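Local coordinates for PDZ domain protein (Parabacteroides distasonis, PDB 4L8N) that is of unknown function but carries PDZ and DUF4136 domains and probably binds magnesium and, through its PDZ domains, peptide segments of partner proteins, at the interface of chains A and B. Coordinates in Å, arbitrary orientation; residue numbers count along the deposited sequence, not the author numbering. Chains: chain A/B, PDZ domain protein.

Contact 1 and contact 2 are neighbouring patches of one two-fold symmetric interface between the two copies in the deposited assembly, with the centres of their C-alpha atoms about 9 Å apart. They share A:Asn265, on strand 258-268, and B:Arg296, which lies in a loop. Contact 1 continues from that pair to helix 232-236 of chain A, and contact 2 runs along strand 258-268 towards strand 131-135 of chain B. Charged pairs therefore flank a central amide-arginine packing contact, and the symmetry repeats the whole arrangement with the chains exchanged. This pairing may not be the biological one.

Contact 1: the interface of chains A and B. Residues chain A 235, 265; chain B 296-297.
A:Glu235 of helix 232-236 and B:Arg296, from a loop of the other copy, form the charged part of this patch. The salt bridge joins one carboxylate oxygen, OE2 of A:Glu235, to the terminal guanidinium nitrogen NH2 of B:Arg296 at 2.8 Å. Carboxylate and guanidinium planes lie 22° apart, but the N-H of NH2 does not point at the oxygen, which makes the link electrostatic rather than a directed hydrogen bond. It is one-pronged, since the other carboxylate oxygen, OE1 of A:Glu235, stays 4.2 Å from NH2 of B:Arg296. A bend at chi3 (68°) in the arginine chain turns the guanidinium towards the acid.

Polar contact without a bond is made by B:Asn297, the next residue of the loop. Its amide oxygen OD1 lies 3.4 Å from OE2 of A:Glu235 and 3.6 Å from OE1 of the same carboxylate. The two planes are nearly perpendicular. As modelled, oxygen faces oxygen with no hydrogen bond; the nearby guanidinium may ease the mutual repulsion, and a flipped amide would present ND2 instead.

Packing comes from A:Asn265 of strand 258-268, on the other flank of the arginine from the acid. Its side chain and that of B:Arg296 run alongside each other head to tail, with amide and guanidinium planes 17° apart. The amide carbon CG of A:Asn265 meets the methylene CD of B:Arg296 at 3.6 Å, and CB of A:Asn265 stands 3.9 Å above one guanidinium face, displaced towards its rim. The near-parallel planes are thus offset, and the amide covers the aliphatic end of the chain more than the charged head.

For this PDZ and DUF4136 protein, the patch holds one arginine between a packed amide and an opposing acid. It may contribute to pairing of the two copies, although the deposited assembly need not be the biological one.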
# COMPACT_ATOMS: atom_id res chain seq x y z
N GLU A 235 -10.17 -5.21 -0.20
CA GLU A 235 -9.65 -5.09 -1.57
C GLU A 235 -10.70 -5.55 -2.57
O GLU A 235 -10.84 -4.95 -3.63
CB GLU A 235 -8.37 -5.92 -1.73
CG GLU A 235 -7.10 -5.21 -1.28
CD GLU A 235 -6.19 -4.64 -2.36
OE1 GLU A 235 -6.30 -5.08 -3.53
OE2 GLU A 235 -5.35 -3.77 -2.02
N ASN A 265 -2.17 5.01 -5.04
CA ASN A 265 -2.90 3.78 -5.34
C ASN A 265 -4.25 3.87 -4.66
O ASN A 265 -4.35 3.84 -3.42
CB ASN A 265 -2.12 2.54 -4.96
CG ASN A 265 -0.93 2.33 -5.86
OD1 ASN A 265 -1.07 1.93 -7.03
ND2 ASN A 265 0.27 2.60 -5.34
N ARG B 296 1.98 -4.82 -7.07
CA ARG B 296 1.48 -4.43 -5.75
C ARG B 296 1.05 -5.55 -4.78
O ARG B 296 1.32 -5.39 -3.59
CB ARG B 296 0.32 -3.43 -5.87
CG ARG B 296 0.51 -2.24 -4.94
CD ARG B 296 -0.53 -1.15 -5.12
NE ARG B 296 -1.87 -1.58 -4.71
CZ ARG B 296 -2.36 -1.46 -3.48
NH1 ARG B 296 -1.61 -0.95 -2.51
NH2 ARG B 296 -3.59 -1.87 -3.20
N ASN B 297 0.33 -6.59 -5.20
CA ASN B 297 -0.09 -7.61 -4.22
C ASN B 297 0.16 -8.93 -4.86
O ASN B 297 -0.55 -9.26 -5.82
CB ASN B 297 -1.58 -7.46 -3.81
CG ASN B 297 -1.93 -6.20 -3.05
OD1 ASN B 297 -2.72 -5.37 -3.52
ND2 ASN B 297 -1.39 -6.02 -1.84

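Contact 2: the interface of chains A and B. Residues chain A 261, 263, 265; chain B 132, 134, 296.
Strand 258-268 of chain A faces strand 131-135 of chain B with extended backbones at A:Glu263 and B:Lys132, an apposition of beta-strand side chains in which the facing residues of both strands fall in the DUF4136 family region. The side chains of A:Glu263 and B:Lys132 reach towards each other across the gap between the strands. The carboxylate straddles the last methylene of the lysine: OE2 of A:Glu263 is 3.3 Å from CE of B:Lys132, and OE1 is equally near. The terminal amine nitrogen stands farther off, with NZ of B:Lys132 3.8 Å from OE1 of A:Glu263, a long salt bridge. Bends at chi2 and chi4 (the latter 84°) fold the lysine tail away from a straight approach and carry NZ towards its own strand, where it hydrogen-bonds to the hydroxyl OG1 of B:Thr134 at 3.0 Å.

Within chain A, A:Asn265, two residues along the strand, probably positions the acid. Its amide ND2 donates to OE2 of A:Glu263 at 2.7 Å in a nearly straight bond, 169° at the hydrogen. The acceptor lies almost in the amide plane, while the donor reaches the anti side of the carboxylate, 20° out of its plane. This bond should restrain rotation of the carboxylate, and it ties the acid to the amide that packs on B:Arg296. Replacing A:Glu263 with alanine is likely to cost the B:Lys132 amine this opposing charge and leave the A:Asn265 amide without this acceptor, so that its rotation is held less firmly.

At the far end, contact is looser: OE2 of A:Glu261 comes 4.2 Å from the methyl CG2 of B:Thr134. The same carboxylate oxygen is 6.3 Å from NZ of B:Lys132, so any attraction between these opposite charges is probably long-range.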
# COMPACT_ATOMS: atom_id res chain seq x y z
N GLU A 261 9.96 9.98 -5.92
CA GLU A 261 8.85 9.32 -6.59
C GLU A 261 7.67 9.28 -5.64
O GLU A 261 7.84 8.96 -4.47
CB GLU A 261 9.26 7.90 -7.06
CG GLU A 261 8.27 7.22 -8.01
CD GLU A 261 8.67 5.88 -8.60
OE1 GLU A 261 9.73 5.81 -9.26
OE2 GLU A 261 7.90 4.90 -8.46
N GLU A 263 3.68 7.83 -5.63
CA GLU A 263 2.71 6.93 -6.25
C GLU A 263 1.44 6.87 -5.42
O GLU A 263 1.48 6.58 -4.23
CB GLU A 263 3.31 5.52 -6.41
CG GLU A 263 2.61 4.63 -7.42
CD GLU A 263 3.10 3.20 -7.46
OE1 GLU A 263 4.26 2.97 -7.88
OE2 GLU A 263 2.31 2.30 -7.09
N ASN A 265 -2.17 5.01 -5.04
CA ASN A 265 -2.90 3.78 -5.34
C ASN A 265 -4.25 3.87 -4.66
O ASN A 265 -4.35 3.84 -3.42
CB ASN A 265 -2.12 2.54 -4.96
CG ASN A 265 -0.93 2.33 -5.86
OD1 ASN A 265 -1.07 1.93 -7.03
ND2 ASN A 265 0.27 2.60 -5.34
N LYS B 132 5.35 -4.50 -2.48
CA LYS B 132 5.37 -3.51 -3.55
C LYS B 132 6.69 -3.77 -4.30
O LYS B 132 7.78 -3.66 -3.71
CB LYS B 132 5.23 -2.06 -3.02
CG LYS B 132 5.46 -0.95 -4.06
CD LYS B 132 4.24 -0.72 -4.98
CE LYS B 132 4.60 0.12 -6.19
NZ LYS B 132 5.21 -0.67 -7.30
N THR B 134 8.87 -2.75 -7.57
CA THR B 134 9.12 -1.65 -8.50
C THR B 134 10.42 -1.87 -9.22
O THR B 134 11.44 -2.17 -8.59
CB THR B 134 9.16 -0.33 -7.74
OG1 THR B 134 8.15 -0.30 -6.73
CG2 THR B 134 9.04 0.88 -8.67
N ARG B 296 1.98 -4.82 -7.07
CA ARG B 296 1.48 -4.43 -5.75
C ARG B 296 1.05 -5.55 -4.78
O ARG B 296 1.32 -5.39 -3.59
CB ARG B 296 0.32 -3.43 -5.87
CG ARG B 296 0.51 -2.24 -4.94
CD ARG B 296 -0.53 -1.15 -5.12
NE ARG B 296 -1.87 -1.58 -4.71
CZ ARG B 296 -2.36 -1.46 -3.48
NH1 ARG B 296 -1.61 -0.95 -2.51
NH2 ARG B 296 -3.59 -1.87 -3.20